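Local coordinates for LIP (Serratia marcescens, PDB 4A1R), which is a membrane-bound lipoprotein of the TssJ family and forms a component of the type VI secretion system, at residues Y10-D15 against A133-G138; I31-L36 against F70-G75; L37-A42 against A86-Y91; I92-E97 against W106-P111; N21-A26 against Y98-G103. One frame throughout, in Å; residues are numbered along the deposited sequence. Where two conformers were deposited one is given.

Contacts 1, 2 and 4 build the two sheets of a beta-sandwich: contact 1, the buried one, is a parallel pair in the mixed sheet, while contact 2 pairs strand 31-38 with the outermost 64-72 and contact 4 pairs its other neighbour, 91-96, with the outermost 107-111, both antiparallel and partly buried. Their inward side chains meet between the sheets, where Phe14 packs on Phe70 and Leu12 on Val94. Contact 3, partly buried, continues strand 31-38 to one end of the sandwich, where charged and aromatic groups join the aliphatic ones, and Asp41 bonds to Ser109 of contact 4. Contact 5 is peripheral at the other end, with exposed residues, and rests on one amide and a water.

Contact 1 of 5, residues Y10-D15 against A133-G138; sequences YSLVFD and AHIVAG
Ser11 begins the pairing of strand 10-15 with strand 133-138 by accepting the N-H of Ala133 on its carbonyl oxygen, 3.1 Å from O to N; this is the parallel pair in the middle of the mixed sheet of the beta-sandwich. Leu12 turns inward. Its CD2 settles 3.7 Å from Ala133 CB, a small neighbour beside a branched one, while CD1 continues into the core against Ile92 and Val94 of the facing sheet. Val13 points to the other face and shows the parallel bonding pattern: Val13 N reaches Ala133 O at 2.9 Å, and Val13 O takes a nearly straight bond (172°) from Ile135 N at 3.0 Å, so one residue grips both neighbours of His134. Val13 CB stands over the centre of the His134 imidazole, 4.2 Å from the centroid, a CH-pi contact on the more exposed side. Phe14, its CG anti to the carbonyl carbon (chi1 -72°), runs alongside Ile135 into the core, with Phe14 CE2 coming obliquely to 3.6 Å from Ile135 CB. The same ring meets Phe70 edge-to-face across the sandwich, so a large flat group suits the place. Asp15 lies on the Val13 face and its OD1 bonds to Gly78 N. Asp15 O accepts Ala137 N at 2.8 Å and also receives a CA-H...O contact from Val136 CA at 3.2 Å.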
# COMPACT_ATOMS: atom_id res chain seq x y z
N TYR A 10 -5.93 -8.03 -6.04
CA TYR A 10 -4.55 -7.50 -6.01
C TYR A 10 -3.81 -8.12 -4.85
O TYR A 10 -4.43 -8.64 -3.90
CB TYR A 10 -4.56 -5.96 -5.85
CG TYR A 10 -5.14 -5.52 -4.52
CD1 TYR A 10 -6.50 -5.30 -4.39
CD2 TYR A 10 -4.33 -5.35 -3.37
CE1 TYR A 10 -7.08 -4.96 -3.18
CE2 TYR A 10 -4.89 -4.99 -2.15
CZ TYR A 10 -6.28 -4.79 -2.07
OH TYR A 10 -6.92 -4.40 -0.92
N SER A 11 -2.49 -8.08 -4.91
CA SER A 11 -1.71 -8.35 -3.70
C SER A 11 -0.35 -7.66 -3.72
O SER A 11 0.21 -7.34 -4.80
CB SER A 11 -1.55 -9.84 -3.46
OG SER A 11 -0.57 -10.37 -4.29
N LEU A 12 0.14 -7.40 -2.51
CA LEU A 12 1.42 -6.74 -2.30
C LEU A 12 2.26 -7.65 -1.47
O LEU A 12 1.79 -8.20 -0.45
CB LEU A 12 1.19 -5.42 -1.54
CG LEU A 12 0.32 -4.36 -2.20
CD1 LEU A 12 0.20 -3.09 -1.37
CD2 LEU A 12 0.92 -4.01 -3.55
N VAL A 13 3.52 -7.80 -1.86
CA VAL A 13 4.42 -8.63 -1.10
C VAL A 13 5.47 -7.72 -0.45
O VAL A 13 6.13 -6.95 -1.15
CB VAL A 13 5.16 -9.64 -1.98
CG1 VAL A 13 5.93 -10.61 -1.10
CG2 VAL A 13 4.21 -10.40 -2.88
N PHE A 14 5.66 -7.83 0.86
CA PHE A 14 6.46 -6.85 1.62
C PHE A 14 7.72 -7.51 2.15
O PHE A 14 7.69 -8.65 2.64
CB PHE A 14 5.66 -6.22 2.79
CG PHE A 14 4.62 -5.26 2.35
CD1 PHE A 14 3.34 -5.69 1.97
CD2 PHE A 14 4.90 -3.89 2.32
CE1 PHE A 14 2.38 -4.80 1.56
CE2 PHE A 14 3.94 -2.98 1.90
CZ PHE A 14 2.67 -3.43 1.54
N ASP A 15 8.83 -6.80 1.96
CA ASP A 15 10.10 -7.03 2.65
C ASP A 15 10.36 -5.80 3.54
O ASP A 15 10.05 -4.67 3.13
CB ASP A 15 11.27 -7.11 1.63
CG ASP A 15 11.29 -8.41 0.83
OD1 ASP A 15 10.35 -9.23 0.94
OD2 ASP A 15 12.28 -8.61 0.09
N ALA A 133 2.37 -6.56 -6.83
CA ALA A 133 3.49 -5.63 -6.69
C ALA A 133 4.35 -5.99 -5.46
O ALA A 133 3.90 -6.71 -4.55
CB ALA A 133 2.99 -4.18 -6.65
N HIS A 134 5.60 -5.54 -5.48
CA HIS A 134 6.54 -5.81 -4.41
C HIS A 134 7.00 -4.50 -3.83
O HIS A 134 7.41 -3.59 -4.57
CB HIS A 134 7.75 -6.60 -4.96
CG HIS A 134 7.42 -8.03 -5.39
ND1 HIS A 134 8.11 -9.09 -4.96
CD2 HIS A 134 6.43 -8.52 -6.24
CE1 HIS A 134 7.60 -10.21 -5.50
NE2 HIS A 134 6.57 -9.86 -6.28
N ILE A 135 6.91 -4.39 -2.50
CA ILE A 135 7.21 -3.15 -1.76
C ILE A 135 8.27 -3.47 -0.71
O ILE A 135 8.24 -4.53 -0.05
CB ILE A 135 5.96 -2.55 -1.05
CG1 ILE A 135 4.80 -2.35 -2.03
CG2 ILE A 135 6.28 -1.24 -0.31
CD1 ILE A 135 5.09 -1.41 -3.18
N VAL A 136 9.22 -2.55 -0.53
CA VAL A 136 10.14 -2.67 0.59
C VAL A 136 9.87 -1.54 1.60
O VAL A 136 9.78 -0.36 1.22
CB VAL A 136 11.61 -2.62 0.14
CG1 VAL A 136 12.53 -2.77 1.36
CG2 VAL A 136 11.89 -3.72 -0.88
N ALA A 137 9.71 -1.91 2.87
CA ALA A 137 9.75 -0.93 3.98
C ALA A 137 11.23 -0.76 4.37
O ALA A 137 11.81 -1.58 5.09
CB ALA A 137 8.92 -1.41 5.16
N GLY A 138 11.84 0.30 3.86
CA GLY A 138 13.25 0.51 4.07
C GLY A 138 13.46 1.54 5.16
O GLY A 138 12.51 2.20 5.62

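Contact 2 of 5, residues I31-L36 against F70-G75; sequences IKIRVL and FFLTPG
Ile33 and Phe70 make the tight half of this contact, side by side on the buried face of the sheet. The isoleucine branch point lies over one face of the phenyl ring, toward its rim, with Ile33 CB 3.6 Å from Phe70 CZ. Phe70 CG sits between its own backbone N and carbonyl carbon (chi1 62°), the crowded position, from which the ring reaches Ile33. Val35 CG2 approaches the edge of the ring more distantly, 4.5 Å from Phe70 CE1. Leu72 fills the next inward place, its CD2 3.9 Å from Ile33 CG1 and its CB beside Ile31 CG2. Aliphatic and aromatic groups suit this face because it closes against the opposing sheet. On the reverse face the packing is looser and solvent is near: Lys32 crosses the exposed Phe71 obliquely, its CB over the ring face, 4.3 Å from the centroid. The methylene Lys32 CE then passes Phe71 CZ at 3.9 Å, and the amine continues to Gln69 OE1, so the lysine lays its methylenes on the ring and gives its charge to a polar partner. Ile33 N bonds to Phe70 O at 2.8 Å, nearly straight (173°), and Ile31 exchanges two bonds with Leu72 before segment 70-75 leaves the strand at Thr73. The short segments 31-36 and 70-72 run at 134°, an antiparallel pairing of an outermost strand with its inner neighbour in a beta-sandwich.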
# COMPACT_ATOMS: atom_id res chain seq x y z
N ILE A 31 6.75 -2.63 12.23
CA ILE A 31 6.11 -1.43 11.75
C ILE A 31 4.71 -1.77 11.21
O ILE A 31 4.51 -2.81 10.58
CB ILE A 31 7.02 -0.72 10.71
CG1 ILE A 31 6.42 0.59 10.24
CG2 ILE A 31 7.35 -1.69 9.56
CD1 ILE A 31 7.38 1.52 9.49
N LYS A 32 3.75 -0.88 11.50
CA LYS A 32 2.37 -1.06 11.06
C LYS A 32 2.25 -0.59 9.62
O LYS A 32 2.63 0.56 9.31
CB LYS A 32 1.37 -0.27 11.94
CG LYS A 32 -0.10 -0.44 11.48
CD LYS A 32 -1.10 0.34 12.35
CE LYS A 32 -1.57 -0.50 13.54
NZ LYS A 32 -2.94 -0.02 13.91
N ILE A 33 1.69 -1.47 8.78
CA ILE A 33 1.46 -1.16 7.37
C ILE A 33 -0.02 -1.12 7.14
O ILE A 33 -0.73 -2.06 7.52
CB ILE A 33 2.08 -2.22 6.44
CG1 ILE A 33 3.58 -2.46 6.75
CG2 ILE A 33 1.84 -1.86 4.97
CD1 ILE A 33 4.49 -1.31 6.36
N ARG A 34 -0.51 -0.04 6.54
CA ARG A 34 -1.91 -0.02 6.10
C ARG A 34 -2.02 -0.02 4.59
O ARG A 34 -1.20 0.55 3.90
CB ARG A 34 -2.62 1.17 6.73
CG ARG A 34 -2.56 1.17 8.27
CD ARG A 34 -3.24 2.40 8.82
NE ARG A 34 -4.65 2.45 8.44
CZ ARG A 34 -5.44 3.51 8.59
NH1 ARG A 34 -4.98 4.65 9.09
NH2 ARG A 34 -6.71 3.43 8.21
N VAL A 35 -3.05 -0.68 4.07
CA VAL A 35 -3.23 -0.77 2.63
C VAL A 35 -4.64 -0.32 2.40
O VAL A 35 -5.57 -0.87 3.01
CB VAL A 35 -2.98 -2.21 2.08
CG1 VAL A 35 -3.39 -2.29 0.61
CG2 VAL A 35 -1.52 -2.61 2.22
N LEU A 36 -4.80 0.70 1.56
CA LEU A 36 -6.10 1.28 1.35
C LEU A 36 -6.51 1.16 -0.13
O LEU A 36 -5.73 1.48 -1.03
CB LEU A 36 -6.11 2.76 1.79
CG LEU A 36 -5.94 3.11 3.29
CD1 LEU A 36 -4.57 2.76 3.82
CD2 LEU A 36 -6.14 4.60 3.48
N PHE A 70 -1.51 -4.75 8.76
CA PHE A 70 -0.73 -5.82 9.37
C PHE A 70 0.53 -5.17 9.91
O PHE A 70 0.74 -3.97 9.70
CB PHE A 70 -0.41 -6.90 8.33
CG PHE A 70 0.44 -6.40 7.17
CD1 PHE A 70 -0.14 -5.79 6.06
CD2 PHE A 70 1.82 -6.53 7.20
CE1 PHE A 70 0.65 -5.35 5.00
CE2 PHE A 70 2.60 -6.12 6.14
CZ PHE A 70 2.02 -5.52 5.04
N PHE A 71 1.30 -5.94 10.67
CA PHE A 71 2.64 -5.54 11.12
C PHE A 71 3.73 -6.31 10.38
O PHE A 71 3.58 -7.52 10.09
CB PHE A 71 2.84 -5.81 12.60
CG PHE A 71 2.21 -4.79 13.50
CD1 PHE A 71 0.88 -4.91 13.88
CD2 PHE A 71 2.95 -3.70 13.96
CE1 PHE A 71 0.29 -3.97 14.71
CE2 PHE A 71 2.35 -2.76 14.80
CZ PHE A 71 1.03 -2.89 15.17
N LEU A 72 4.85 -5.63 10.14
CA LEU A 72 5.96 -6.19 9.42
C LEU A 72 7.13 -6.14 10.42
O LEU A 72 7.40 -5.09 11.00
CB LEU A 72 6.18 -5.30 8.20
CG LEU A 72 7.04 -5.64 7.00
CD1 LEU A 72 6.66 -7.00 6.43
CD2 LEU A 72 6.83 -4.51 6.00
N THR A 73 7.77 -7.28 10.65
CA THR A 73 8.98 -7.41 11.50
C THR A 73 10.26 -6.99 10.75
O THR A 73 10.44 -7.36 9.59
CB THR A 73 9.15 -8.87 11.94
OG1 THR A 73 7.91 -9.33 12.47
CG2 THR A 73 10.28 -9.05 13.00
N PRO A 74 11.16 -6.23 11.40
CA PRO A 74 12.43 -5.91 10.74
C PRO A 74 13.09 -7.18 10.21
O PRO A 74 13.12 -8.19 10.90
CB PRO A 74 13.27 -5.33 11.88
CG PRO A 74 12.24 -4.68 12.76
CD PRO A 74 11.07 -5.61 12.73
N GLY A 75 13.57 -7.14 8.99
CA GLY A 75 14.23 -8.32 8.40
C GLY A 75 13.30 -9.29 7.70
O GLY A 75 13.77 -10.13 6.94

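Contact 3 of 5, residues L37-A42 against A86-Y91; sequences LLRSDA and ALDARY
Leu38 faces both Arg90 and Tyr91, a classic beta bulge where strand 31-38 meets the beginning of strand 91-96 at one end of the beta-sandwich. The backbone bonds define it: Leu38 O accepts Arg90 N at 2.9 Å and Tyr91 N at 3.1 Å, while Leu38 N returns a bond to Tyr91 O. One carbonyl thus holds two successive amides, and the bulge follows directly on the type I turn of Ala86 to Ala89. Charged groups secure that turn. Arg39 NH1 forms a short salt bridge with Asp88 OD2, 2.6 Å, the carboxylate meeting the edge of the guanidinium with the two planes 77° apart; Arg39 NE is used separately by Asn62 O. Arg90 folds back on its own loop, and its NH1 bonds to Leu87 O at 2.7 Å in the carbonyl plane and to Ala89 O from above that carbonyl's plane. Arginine suits such a loop, where a long side chain can reach several backbone carbonyls. On the inner side Leu37 CD1 lies 3.7 Å from Ala89 CB, a methyl that fits this buried corner of the turn; on the other face Leu38 CB meets Tyr91 CB. The remaining interaction is a stack. Asp41 CG, held between its own N and carbonyl carbon (chi1 75°), lies over the centre of the Tyr91 ring, the carboxylate and ring planes 9° apart, while Asp41 CB, nearer the backbone, makes a CH-pi contact with the same ring. Ser109 OG bonds to Asp41 OD2, an interaction that could offset some charge at the oxygen lying 3.5 Å from Tyr91 CE1.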
# COMPACT_ATOMS: atom_id res chain seq x y z
N LEU A 37 -7.74 0.72 -0.37
CA LEU A 37 -8.26 0.74 -1.72
C LEU A 37 -8.96 2.08 -1.97
O LEU A 37 -9.85 2.49 -1.20
CB LEU A 37 -9.21 -0.45 -1.92
CG LEU A 37 -9.66 -0.68 -3.35
CD1 LEU A 37 -8.53 -1.32 -4.15
CD2 LEU A 37 -10.88 -1.60 -3.32
N LEU A 38 -8.53 2.76 -3.03
CA LEU A 38 -8.92 4.14 -3.26
C LEU A 38 -9.54 4.37 -4.63
O LEU A 38 -9.05 3.86 -5.65
CB LEU A 38 -7.70 5.08 -3.11
CG LEU A 38 -6.91 5.04 -1.79
CD1 LEU A 38 -5.59 5.79 -1.97
CD2 LEU A 38 -7.69 5.60 -0.60
N ARG A 39 -10.61 5.18 -4.62
CA ARG A 39 -11.25 5.71 -5.82
C ARG A 39 -10.34 6.71 -6.50
O ARG A 39 -10.40 6.87 -7.72
CB ARG A 39 -12.52 6.47 -5.45
CG ARG A 39 -13.75 5.60 -5.31
CD ARG A 39 -15.00 6.42 -5.60
NE ARG A 39 -16.02 6.20 -4.58
CZ ARG A 39 -16.91 5.22 -4.60
NH1 ARG A 39 -16.94 4.35 -5.60
NH2 ARG A 39 -17.78 5.10 -3.61
N SER A 40 -9.55 7.41 -5.69
CA SER A 40 -8.63 8.43 -6.16
C SER A 40 -7.60 8.65 -5.05
O SER A 40 -7.86 8.33 -3.90
CB SER A 40 -9.38 9.72 -6.44
OG SER A 40 -10.35 9.95 -5.44
N ASP A 41 -6.43 9.18 -5.39
CA ASP A 41 -5.37 9.37 -4.39
C ASP A 41 -5.12 10.82 -3.96
O ASP A 41 -4.17 11.08 -3.22
CB ASP A 41 -4.06 8.67 -4.81
CG ASP A 41 -3.29 9.42 -5.92
OD1 ASP A 41 -3.81 10.38 -6.50
OD2 ASP A 41 -2.15 9.00 -6.21
N ALA A 42 -5.95 11.75 -4.43
CA ALA A 42 -5.69 13.18 -4.19
C ALA A 42 -5.74 13.51 -2.71
O ALA A 42 -4.78 14.05 -2.17
CB ALA A 42 -6.68 14.05 -4.95
N ALA A 86 -12.10 -3.35 -6.85
CA ALA A 86 -13.48 -2.98 -7.10
C ALA A 86 -13.50 -2.26 -8.43
O ALA A 86 -12.44 -1.85 -8.91
CB ALA A 86 -14.02 -2.09 -6.00
N LEU A 87 -14.68 -2.14 -9.02
CA LEU A 87 -14.77 -1.61 -10.38
C LEU A 87 -14.13 -0.24 -10.45
O LEU A 87 -13.32 0.04 -11.34
CB LEU A 87 -16.22 -1.56 -10.86
CG LEU A 87 -16.45 -1.68 -12.37
CD1 LEU A 87 -15.86 -0.53 -13.18
CD2 LEU A 87 -15.95 -3.02 -12.92
N ASP A 88 -14.49 0.62 -9.50
CA ASP A 88 -14.03 2.00 -9.49
C ASP A 88 -12.77 2.24 -8.66
O ASP A 88 -12.44 3.38 -8.34
CB ASP A 88 -15.14 2.96 -9.05
CG ASP A 88 -16.02 2.39 -7.98
OD1 ASP A 88 -15.63 1.40 -7.31
OD2 ASP A 88 -17.13 2.94 -7.81
N ALA A 89 -12.05 1.17 -8.35
CA ALA A 89 -10.77 1.32 -7.68
C ALA A 89 -9.74 1.83 -8.68
O ALA A 89 -9.58 1.24 -9.73
CB ALA A 89 -10.35 0.01 -7.09
N ARG A 90 -9.04 2.91 -8.35
CA ARG A 90 -7.99 3.45 -9.24
C ARG A 90 -6.58 3.47 -8.62
O ARG A 90 -5.56 3.59 -9.33
CB ARG A 90 -8.38 4.85 -9.73
CG ARG A 90 -9.65 4.88 -10.59
CD ARG A 90 -9.50 4.01 -11.84
NE ARG A 90 -10.70 4.04 -12.68
CZ ARG A 90 -11.74 3.21 -12.56
NH1 ARG A 90 -11.77 2.27 -11.63
NH2 ARG A 90 -12.78 3.33 -13.38
N TYR A 91 -6.50 3.38 -7.31
CA TYR A 91 -5.19 3.42 -6.63
C TYR A 91 -5.18 2.50 -5.41
O TYR A 91 -6.21 2.32 -4.78
CB TYR A 91 -4.88 4.84 -6.16
CG TYR A 91 -4.65 5.87 -7.28
CD1 TYR A 91 -3.40 6.01 -7.87
CD2 TYR A 91 -5.69 6.70 -7.71
CE1 TYR A 91 -3.19 6.93 -8.89
CE2 TYR A 91 -5.49 7.63 -8.72
CZ TYR A 91 -4.25 7.74 -9.30
OH TYR A 91 -4.03 8.66 -10.31

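Contact 4 of 5, residues I92-E97 against W106-P111; sequences IGVIAE and WRISLP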
# COMPACT_ATOMS: atom_id res chain seq x y z
N ILE A 92 -4.02 1.91 -5.12
CA ILE A 92 -3.73 1.29 -3.79
C ILE A 92 -2.80 2.25 -3.01
O ILE A 92 -1.68 2.53 -3.44
CB ILE A 92 -3.04 -0.10 -3.94
CG1 ILE A 92 -3.89 -1.07 -4.77
CG2 ILE A 92 -2.68 -0.73 -2.59
CD1 ILE A 92 -5.32 -1.23 -4.32
N GLY A 93 -3.28 2.75 -1.87
CA GLY A 93 -2.44 3.60 -0.99
C GLY A 93 -1.77 2.73 0.06
O GLY A 93 -2.38 1.79 0.59
N VAL A 94 -0.51 3.00 0.38
CA VAL A 94 0.19 2.20 1.39
C VAL A 94 0.77 3.21 2.37
O VAL A 94 1.35 4.23 1.94
CB VAL A 94 1.30 1.29 0.81
CG1 VAL A 94 1.86 0.35 1.89
CG2 VAL A 94 0.80 0.47 -0.37
N ILE A 95 0.56 2.96 3.67
CA ILE A 95 1.05 3.80 4.77
C ILE A 95 1.93 2.92 5.67
O ILE A 95 1.58 1.78 5.97
CB ILE A 95 -0.14 4.36 5.64
CG1 ILE A 95 -1.07 5.24 4.81
CG2 ILE A 95 0.37 5.15 6.87
CD1 ILE A 95 -2.35 5.66 5.49
N ALA A 96 3.09 3.43 6.08
CA ALA A 96 3.97 2.69 7.00
C ALA A 96 4.12 3.61 8.22
O ALA A 96 4.60 4.73 8.06
CB ALA A 96 5.34 2.49 6.39
N GLU A 97 3.71 3.16 9.40
CA GLU A 97 3.69 4.07 10.58
C GLU A 97 5.06 4.04 11.30
O GLU A 97 5.22 3.47 12.40
CB GLU A 97 2.53 3.69 11.52
CG GLU A 97 1.16 3.71 10.82
CD GLU A 97 -0.06 3.67 11.77
OE1 GLU A 97 0.13 3.49 12.98
OE2 GLU A 97 -1.20 3.82 11.26
N TRP A 106 6.63 7.67 4.18
CA TRP A 106 5.70 6.86 4.98
C TRP A 106 4.41 6.57 4.26
O TRP A 106 3.57 5.82 4.76
CB TRP A 106 5.40 7.55 6.33
CG TRP A 106 4.92 8.98 6.27
CD1 TRP A 106 5.70 10.13 6.46
CD2 TRP A 106 3.55 9.49 6.07
NE1 TRP A 106 4.94 11.25 6.39
CE2 TRP A 106 3.65 10.95 6.14
CE3 TRP A 106 2.29 8.90 5.86
CZ2 TRP A 106 2.53 11.77 5.99
CZ3 TRP A 106 1.18 9.74 5.69
CH2 TRP A 106 1.29 11.14 5.75
N ARG A 107 4.22 7.20 3.10
CA ARG A 107 3.03 6.91 2.24
C ARG A 107 3.42 6.78 0.77
O ARG A 107 4.25 7.57 0.25
CB ARG A 107 2.00 8.02 2.44
CG ARG A 107 1.23 8.52 1.24
CD ARG A 107 0.42 9.78 1.58
NE ARG A 107 1.26 10.95 1.86
CZ ARG A 107 0.83 12.07 2.45
NH1 ARG A 107 -0.46 12.21 2.80
NH2 ARG A 107 1.69 13.06 2.68
N ILE A 108 2.84 5.78 0.09
CA ILE A 108 2.94 5.70 -1.38
C ILE A 108 1.56 5.39 -1.97
O ILE A 108 0.71 4.77 -1.32
CB ILE A 108 4.00 4.68 -1.88
CG1 ILE A 108 3.60 3.22 -1.54
CG2 ILE A 108 5.43 5.05 -1.49
CD1 ILE A 108 4.58 2.15 -2.01
N SER A 109 1.35 5.85 -3.19
CA SER A 109 0.14 5.56 -3.98
C SER A 109 0.55 4.79 -5.22
O SER A 109 1.44 5.22 -5.96
CB SER A 109 -0.52 6.85 -4.39
OG SER A 109 -1.76 6.57 -5.03
N LEU A 110 -0.09 3.65 -5.46
CA LEU A 110 0.17 2.87 -6.66
C LEU A 110 -1.05 2.89 -7.57
O LEU A 110 -2.13 2.41 -7.17
CB LEU A 110 0.51 1.43 -6.28
CG LEU A 110 1.64 1.21 -5.28
CD1 LEU A 110 1.55 -0.23 -4.79
CD2 LEU A 110 3.03 1.52 -5.86
N PRO A 111 -0.91 3.43 -8.80
CA PRO A 111 -2.02 3.44 -9.74
C PRO A 111 -2.34 2.04 -10.21
O PRO A 111 -1.44 1.28 -10.58
CB PRO A 111 -1.49 4.28 -10.93
CG PRO A 111 -0.28 4.99 -10.40
CD PRO A 111 0.30 4.05 -9.39
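The indole of Trp106 meets Ile95 obliquely across the beta hairpin of strands 91-96 and 107-111, with Trp106 CE3 4.3 Å from Ile95 CG2. Its far rim serves a second flat group: Trp106 CH2 lies over the centre of one face of the Arg107 guanidinium, 3.4 Å above the plane. The same indole packs edge-to-face with Phe49, and Arg107 NH1 bonds to Phe44 O and Ala47 O, so this face packs against helices 42-46 and 49-60. An arginine fits here because its flat head can lie against an aromatic and still donate at its edge. Farther along that face Gly93 brings no side chain opposite Ser109. The reverse face is aliphatic and belongs to the sandwich core. Val94 and Ile108 run alongside each other into the core; Ile108 CG1 stands between its own N and carbonyl carbon (chi1 66°), which sets it 3.8 Å from Val94 CB. Beta-branched residues favour the extended backbone and fill the layer facing Leu12 and Phe14. Behind the side chains runs regular antiparallel bonding: Ile92 with Leu110 and Val94 with Ile108 each exchange two hydrogen bonds, among them Val94 N to Ile108 O at 2.7 Å. The ladder finishes at Trp106 O, which accepts Ala96 N at 2.8 Å and lies 3.2 Å from Ile95 CA in a CA-H...O contact.

Contact 5 of 5, residues N21-A26 against Y98-G103; sequences NAAAGA and YQNLDG
Asn21 and Tyr98 bring two irregular loop backbones together, their CA atoms 5.7 Å apart, with Asn21 in the left-handed region (phi 63°) and a type II turn from Ala23 to Ala26 beyond it. Asparagine tolerates that backbone well and here supplies the main link. Its CG lies anti to the backbone N (chi1 -167°), and OD1 accepts the amide of Gln99: Gln99 N is 2.8 Å from Asn21 OD1, nearly straight at 173° and in the carbonyl plane. A water donates to the same OD1, also at 2.8 Å, and accepts from Asn100 N at 3.2 Å, so one side-chain oxygen serves two successive amides, the second through solvent. Asn21 ND2 turns to Ala29 O, which fixes which end of the amide faces which loop. Gln99 crosses Asn21 at about a right angle, its CG 3.6 Å from Asn21 OD1, while its extended chain carries OE1 to within 4.1 Å of Ala23 CB. Ala23 offers just a methyl, with its CB 3.3 Å from Asn100 OD1; a small residue suits this close approach between loops. Tyr98 is buried as well, packing on Ile31 of strand 31-38 and bonding through OH to Gly138 O. The contact thus joins the loop between strands 9-16 and 31-38 to the hairpin loop between strands 91-96 and 107-111, while Tyr98 reaches strand 130-138 of the other sheet.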
# COMPACT_ATOMS: atom_id res chain seq x y z
N ASN A 21 12.97 1.22 10.99
CA ASN A 21 12.16 1.73 12.07
C ASN A 21 12.83 1.61 13.42
O ASN A 21 12.22 1.15 14.39
CB ASN A 21 10.83 0.97 12.10
CG ASN A 21 9.81 1.64 12.99
OD1 ASN A 21 9.71 2.87 13.02
ND2 ASN A 21 9.00 0.83 13.67
N ALA A 22 14.09 2.02 13.46
CA ALA A 22 14.85 2.08 14.68
C ALA A 22 15.12 3.56 14.92
O ALA A 22 15.80 4.23 14.12
CB ALA A 22 16.16 1.31 14.53
N ALA A 23 14.54 4.07 15.99
CA ALA A 23 14.82 5.40 16.48
C ALA A 23 16.32 5.54 16.84
O ALA A 23 17.04 4.54 16.96
CB ALA A 23 13.95 5.68 17.70
N ALA A 24 16.79 6.78 16.99
CA ALA A 24 18.10 7.01 17.60
C ALA A 24 18.25 6.20 18.91
O ALA A 24 17.38 6.22 19.79
CB ALA A 24 18.33 8.49 17.83
N GLY A 25 19.35 5.44 19.01
CA GLY A 25 19.61 4.63 20.20
C GLY A 25 18.69 3.45 20.48
O GLY A 25 18.81 2.81 21.52
N ALA A 26 17.77 3.14 19.56
CA ALA A 26 16.82 2.03 19.80
C ALA A 26 16.93 0.89 18.77
O ALA A 26 17.47 1.09 17.66
CB ALA A 26 15.40 2.58 19.89
N TYR A 98 6.07 4.60 10.64
CA TYR A 98 7.40 4.74 11.25
C TYR A 98 7.30 5.53 12.56
O TYR A 98 6.56 6.51 12.63
CB TYR A 98 8.33 5.53 10.32
CG TYR A 98 8.77 4.76 9.08
CD1 TYR A 98 9.90 3.94 9.11
CD2 TYR A 98 8.04 4.86 7.90
CE1 TYR A 98 10.31 3.25 7.98
CE2 TYR A 98 8.44 4.15 6.77
CZ TYR A 98 9.56 3.34 6.82
OH TYR A 98 9.96 2.64 5.69
N GLN A 99 8.10 5.16 13.55
CA GLN A 99 8.16 5.95 14.83
C GLN A 99 8.79 7.34 14.68
O GLN A 99 8.52 8.25 15.49
CB GLN A 99 8.94 5.21 15.90
CG GLN A 99 8.50 3.80 16.25
CD GLN A 99 9.38 3.23 17.34
OE1 GLN A 99 10.30 3.91 17.82
NE2 GLN A 99 9.09 2.02 17.78
N ASN A 100 9.63 7.50 13.67
CA ASN A 100 10.26 8.78 13.40
C ASN A 100 9.92 9.18 12.00
O ASN A 100 10.64 8.86 11.07
CB ASN A 100 11.78 8.67 13.53
CG ASN A 100 12.24 8.76 14.96
OD1 ASN A 100 12.63 7.75 15.57
ND2 ASN A 100 12.17 9.95 15.52
N LEU A 101 8.82 9.91 11.86
CA LEU A 101 8.22 10.19 10.58
C LEU A 101 9.05 11.12 9.68
O LEU A 101 8.99 11.03 8.44
CB LEU A 101 6.88 10.88 10.82
CG LEU A 101 5.62 10.08 11.00
CD1 LEU A 101 4.53 11.12 11.01
CD2 LEU A 101 5.39 9.05 9.88
N ASP A 102 9.79 12.05 10.28
CA ASP A 102 10.53 13.06 9.50
C ASP A 102 11.47 12.49 8.48
O ASP A 102 12.27 11.63 8.80
CB ASP A 102 11.33 13.99 10.41
CG ASP A 102 10.47 14.98 11.11
OD1 ASP A 102 9.25 15.02 10.81
OD2 ASP A 102 11.00 15.70 11.97
N GLY A 103 11.39 13.01 7.26
CA GLY A 103 12.26 12.55 6.18
C GLY A 103 12.07 11.13 5.67
O GLY A 103 12.92 10.62 4.94
O HOH W 1 11.30 5.11 12.41